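Local coordinates for protein pyruvate formate-lyase 2 (Archaeoglobus fulgidus, PDB 2F3O) that belongs to the glycyl radical enzymes, is probably a lyase related to pyruvate formate-lyase and glycerol dehydratase, and has no established substrate, at residues K192-V206 with P512-V526. Numbering follows the deposited sequence.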
# COMPACT_ATOMS: atom_id res chain seq x y z
N LYS A 192 1.59 16.23 -6.36
CA LYS A 192 2.78 16.03 -7.17
C LYS A 192 2.95 17.14 -8.21
O LYS A 192 4.06 17.60 -8.48
CB LYS A 192 2.69 14.69 -7.90
CG LYS A 192 3.47 13.52 -7.33
CD LYS A 192 3.77 12.56 -8.47
CE LYS A 192 4.67 11.40 -8.09
NZ LYS A 192 3.90 10.32 -7.42
N TYR A 193 1.83 17.57 -8.80
CA TYR A 193 1.83 18.64 -9.77
C TYR A 193 2.25 20.01 -9.19
O TYR A 193 3.13 20.67 -9.71
CB TYR A 193 0.45 18.71 -10.40
CG TYR A 193 0.33 19.57 -11.63
CD1 TYR A 193 1.01 19.25 -12.80
CD2 TYR A 193 -0.52 20.67 -11.65
CE1 TYR A 193 0.86 20.02 -13.94
CE2 TYR A 193 -0.68 21.43 -12.78
CZ TYR A 193 0.01 21.11 -13.92
OH TYR A 193 -0.16 21.90 -15.02
N SER A 194 1.63 20.40 -8.08
CA SER A 194 2.04 21.57 -7.31
C SER A 194 3.52 21.55 -6.97
O SER A 194 4.18 22.60 -7.00
CB SER A 194 1.27 21.61 -5.99
OG SER A 194 -0.12 21.72 -6.20
N PHE A 195 4.03 20.36 -6.64
CA PHE A 195 5.43 20.20 -6.28
C PHE A 195 6.34 20.56 -7.44
O PHE A 195 7.21 21.40 -7.30
CB PHE A 195 5.73 18.78 -5.84
CG PHE A 195 7.17 18.56 -5.50
CD1 PHE A 195 7.63 18.80 -4.22
CD2 PHE A 195 8.07 18.10 -6.45
CE1 PHE A 195 8.96 18.58 -3.90
CE2 PHE A 195 9.40 17.89 -6.14
CZ PHE A 195 9.84 18.13 -4.87
N TYR A 196 6.15 19.90 -8.57
CA TYR A 196 6.97 20.18 -9.74
C TYR A 196 6.82 21.62 -10.27
O TYR A 196 7.80 22.22 -10.75
CB TYR A 196 6.72 19.12 -10.80
CG TYR A 196 7.33 17.79 -10.41
CD1 TYR A 196 6.59 16.61 -10.47
CD2 TYR A 196 8.63 17.72 -9.94
CE1 TYR A 196 7.14 15.40 -10.09
CE2 TYR A 196 9.19 16.51 -9.55
CZ TYR A 196 8.44 15.35 -9.63
OH TYR A 196 9.02 14.16 -9.28
N GLN A 197 5.62 22.18 -10.11
CA GLN A 197 5.44 23.59 -10.37
C GLN A 197 6.32 24.43 -9.48
O GLN A 197 6.90 25.42 -9.95
CB GLN A 197 4.00 24.02 -10.16
CG GLN A 197 2.99 23.50 -11.18
CD GLN A 197 3.25 23.89 -12.62
OE1 GLN A 197 4.09 24.74 -12.95
NE2 GLN A 197 2.50 23.24 -13.51
N ALA A 198 6.43 24.06 -8.21
CA ALA A 198 7.25 24.81 -7.29
C ALA A 198 8.71 24.62 -7.63
O ALA A 198 9.46 25.59 -7.68
CB ALA A 198 6.97 24.40 -5.86
N ALA A 199 9.10 23.37 -7.89
CA ALA A 199 10.47 23.02 -8.19
C ALA A 199 10.99 23.84 -9.37
O ALA A 199 12.07 24.42 -9.26
CB ALA A 199 10.58 21.54 -8.47
N LYS A 200 10.21 23.88 -10.47
CA LYS A 200 10.48 24.70 -11.65
C LYS A 200 10.83 26.14 -11.31
O LYS A 200 11.94 26.61 -11.60
CB LYS A 200 9.23 24.72 -12.53
CG LYS A 200 9.35 25.55 -13.82
CD LYS A 200 8.03 25.66 -14.51
CE LYS A 200 7.84 27.04 -15.08
NZ LYS A 200 8.45 27.09 -16.45
N ILE A 201 9.86 26.82 -10.69
CA ILE A 201 10.00 28.18 -10.16
C ILE A 201 11.27 28.34 -9.32
O ILE A 201 12.09 29.23 -9.56
CB ILE A 201 8.76 28.56 -9.30
CG1 ILE A 201 7.52 28.66 -10.18
CG2 ILE A 201 8.96 29.89 -8.59
CD1 ILE A 201 6.23 28.91 -9.43
N VAL A 202 11.46 27.46 -8.35
CA VAL A 202 12.60 27.53 -7.44
C VAL A 202 13.95 27.26 -8.12
O VAL A 202 14.98 27.82 -7.70
CB VAL A 202 12.32 26.63 -6.21
CG1 VAL A 202 13.39 25.61 -5.98
CG2 VAL A 202 12.05 27.48 -5.00
N SER A 203 13.96 26.45 -9.17
CA SER A 203 15.16 26.24 -9.96
C SER A 203 15.54 27.49 -10.75
O SER A 203 16.70 27.90 -10.74
CB SER A 203 14.98 25.07 -10.92
OG SER A 203 14.64 23.90 -10.19
N GLU A 204 14.54 28.07 -11.41
CA GLU A 204 14.68 29.32 -12.16
C GLU A 204 15.25 30.44 -11.30
O GLU A 204 16.16 31.13 -11.73
CB GLU A 204 13.32 29.76 -12.71
CG GLU A 204 12.91 29.08 -14.00
CD GLU A 204 11.40 29.10 -14.21
OE1 GLU A 204 10.92 28.40 -15.12
OE2 GLU A 204 10.69 29.82 -13.46
N ALA A 205 14.72 30.58 -10.10
CA ALA A 205 15.20 31.54 -9.12
C ALA A 205 16.70 31.42 -8.85
O ALA A 205 17.42 32.43 -8.86
CB ALA A 205 14.44 31.34 -7.83
N VAL A 206 17.15 30.18 -8.63
CA VAL A 206 18.53 29.90 -8.24
C VAL A 206 19.50 30.13 -9.39
O VAL A 206 20.59 30.70 -9.19
CB VAL A 206 18.65 28.49 -7.62
CG1 VAL A 206 19.91 27.77 -8.05
CG2 VAL A 206 18.60 28.60 -6.10
N PRO A 512 10.36 24.13 -0.77
CA PRO A 512 10.67 23.51 -2.06
C PRO A 512 12.13 23.50 -2.49
O PRO A 512 12.55 22.54 -3.10
CB PRO A 512 9.87 24.35 -3.06
CG PRO A 512 8.85 25.05 -2.26
CD PRO A 512 9.41 25.24 -0.91
N LEU A 513 12.89 24.56 -2.24
CA LEU A 513 14.31 24.52 -2.64
C LEU A 513 15.07 23.45 -1.86
O LEU A 513 15.77 22.62 -2.48
CB LEU A 513 14.99 25.89 -2.52
CG LEU A 513 16.48 25.94 -2.86
CD1 LEU A 513 16.72 25.56 -4.30
CD2 LEU A 513 17.05 27.32 -2.57
N LEU A 514 14.89 23.45 -0.53
CA LEU A 514 15.45 22.46 0.36
C LEU A 514 15.04 21.06 -0.05
O LEU A 514 15.86 20.14 -0.02
CB LEU A 514 15.01 22.74 1.80
CG LEU A 514 15.51 21.75 2.85
CD1 LEU A 514 17.02 21.74 2.88
CD2 LEU A 514 14.93 22.05 4.22
N SER A 515 13.79 20.89 -0.45
CA SER A 515 13.33 19.62 -1.00
C SER A 515 14.16 19.11 -2.17
O SER A 515 14.42 17.93 -2.25
CB SER A 515 11.88 19.71 -1.44
OG SER A 515 11.05 19.74 -0.31
N LEU A 516 14.63 19.99 -3.05
CA LEU A 516 15.44 19.51 -4.16
C LEU A 516 16.73 18.92 -3.66
O LEU A 516 17.29 17.99 -4.25
CB LEU A 516 15.73 20.63 -5.15
CG LEU A 516 14.84 20.72 -6.40
CD1 LEU A 516 13.40 20.33 -6.11
CD2 LEU A 516 14.91 22.12 -6.95
N CYS A 517 17.18 19.45 -2.52
CA CYS A 517 18.45 19.07 -1.95
C CYS A 517 18.39 17.90 -1.02
O CYS A 517 19.40 17.61 -0.39
CB CYS A 517 19.01 20.21 -1.12
SG CYS A 517 18.94 21.82 -1.83
N VAL A 518 17.23 17.27 -0.82
CA VAL A 518 17.19 16.13 0.09
C VAL A 518 16.60 14.91 -0.59
O VAL A 518 15.46 14.93 -1.03
CB VAL A 518 16.43 16.42 1.41
CG1 VAL A 518 16.45 15.18 2.32
CG2 VAL A 518 17.03 17.61 2.14
N GLU A 519 17.38 13.85 -0.66
CA GLU A 519 17.07 12.80 -1.60
C GLU A 519 15.84 11.98 -1.29
O GLU A 519 15.42 11.81 -0.14
CB GLU A 519 18.26 11.90 -1.87
CG GLU A 519 18.63 11.83 -3.33
CD GLU A 519 19.86 10.98 -3.58
OE1 GLU A 519 19.87 10.19 -4.56
OE2 GLU A 519 20.82 11.10 -2.79
N ASP A 520 15.31 11.47 -2.40
CA ASP A 520 13.96 10.97 -2.64
C ASP A 520 12.88 12.06 -2.85
O ASP A 520 11.94 11.81 -3.56
CB ASP A 520 13.58 9.82 -1.70
CG ASP A 520 14.45 8.58 -1.91
OD1 ASP A 520 15.47 8.68 -2.62
OD2 ASP A 520 14.12 7.51 -1.36
N CYS A 521 13.05 13.26 -2.30
CA CYS A 521 12.00 14.29 -2.41
C CYS A 521 11.62 14.68 -3.81
O CYS A 521 10.44 14.61 -4.16
CB CYS A 521 12.40 15.59 -1.73
SG CYS A 521 12.30 15.56 0.03
N PHE A 522 12.62 15.11 -4.58
CA PHE A 522 12.41 15.52 -5.96
C PHE A 522 11.93 14.34 -6.79
O PHE A 522 10.98 14.46 -7.55
CB PHE A 522 13.67 16.14 -6.58
CG PHE A 522 13.51 16.51 -8.03
CD1 PHE A 522 12.78 17.63 -8.40
CD2 PHE A 522 14.06 15.72 -9.03
CE1 PHE A 522 12.62 17.97 -9.71
CE2 PHE A 522 13.88 16.05 -10.35
CZ PHE A 522 13.17 17.18 -10.68
N GLU A 523 12.57 13.18 -6.64
CA GLU A 523 12.19 12.02 -7.43
C GLU A 523 10.78 11.48 -7.13
O GLU A 523 10.08 11.06 -8.03
CB GLU A 523 13.24 10.91 -7.34
CG GLU A 523 14.48 11.20 -8.17
CD GLU A 523 14.24 11.00 -9.66
OE1 GLU A 523 14.98 11.60 -10.49
OE2 GLU A 523 13.29 10.23 -9.98
N LYS A 524 10.37 11.55 -5.87
CA LYS A 524 9.01 11.14 -5.49
C LYS A 524 7.97 12.26 -5.69
O LYS A 524 6.76 12.00 -5.65
CB LYS A 524 8.97 10.61 -4.05
CG LYS A 524 9.74 9.33 -3.83
CD LYS A 524 9.03 8.42 -2.84
CE LYS A 524 9.86 7.18 -2.49
NZ LYS A 524 10.50 6.58 -3.69
N GLY A 525 8.44 13.49 -5.86
CA GLY A 525 7.54 14.61 -6.07
C GLY A 525 6.77 15.01 -4.83
O GLY A 525 5.64 15.47 -4.92
N VAL A 526 7.37 14.78 -3.66
CA VAL A 526 6.79 15.22 -2.38
C VAL A 526 7.77 16.10 -1.64
O VAL A 526 8.96 15.83 -1.65
CB VAL A 526 6.22 14.03 -1.51
CG1 VAL A 526 6.72 12.71 -1.98
CG2 VAL A 526 6.49 14.20 -0.05
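The one hydrogen bond across the contact runs from Y196 OH to F522 O, 2.6 Å long. The donor lies nearly in line with the carbonyl, at a C=O...donor angle of 168°. R178 of helix 168-184 also bonds this hydroxyl, so the phenol links helix 190-221 to helix 168-184 as well as to helix 521-524.

The rings of F195, Y196 and F522 pack together beside this bond. The edge of Y196 faces the F522 ring in an offset T-shaped pair, with planes at 81° and CE2 of Y196 3.7 Å from CE1 of F522. F195 has CG anti to its backbone N (chi1 178°), which sends the ring between S515, L516, C521 and F522 as a knob into a hole. G525 CA makes a CH-pi contact over one face of the F195 ring, 4.0 Å from its centroid. An alanine in place of F195 is likely to leave this hole unfilled and G525 without its ring partner.

G525 is the C-prime residue of a Schellman motif ending helix 521-524, with V526 N bonded to C521 O. Its positive phi favours glycine.

Farther along the helix the packing is mostly aliphatic. Helix segment 192-206 crosses helix 512-516 at about a right angle, with axes 9.3 Å apart at closest approach. In turn L516 is a knob in a hole formed by F195, A199, V202 and S203. V202 CG1 lies 3.7 Å from L513 CD1, and V206 CG2 touches the same methyl. A198 CB meets P512 CB at 4.0 Å.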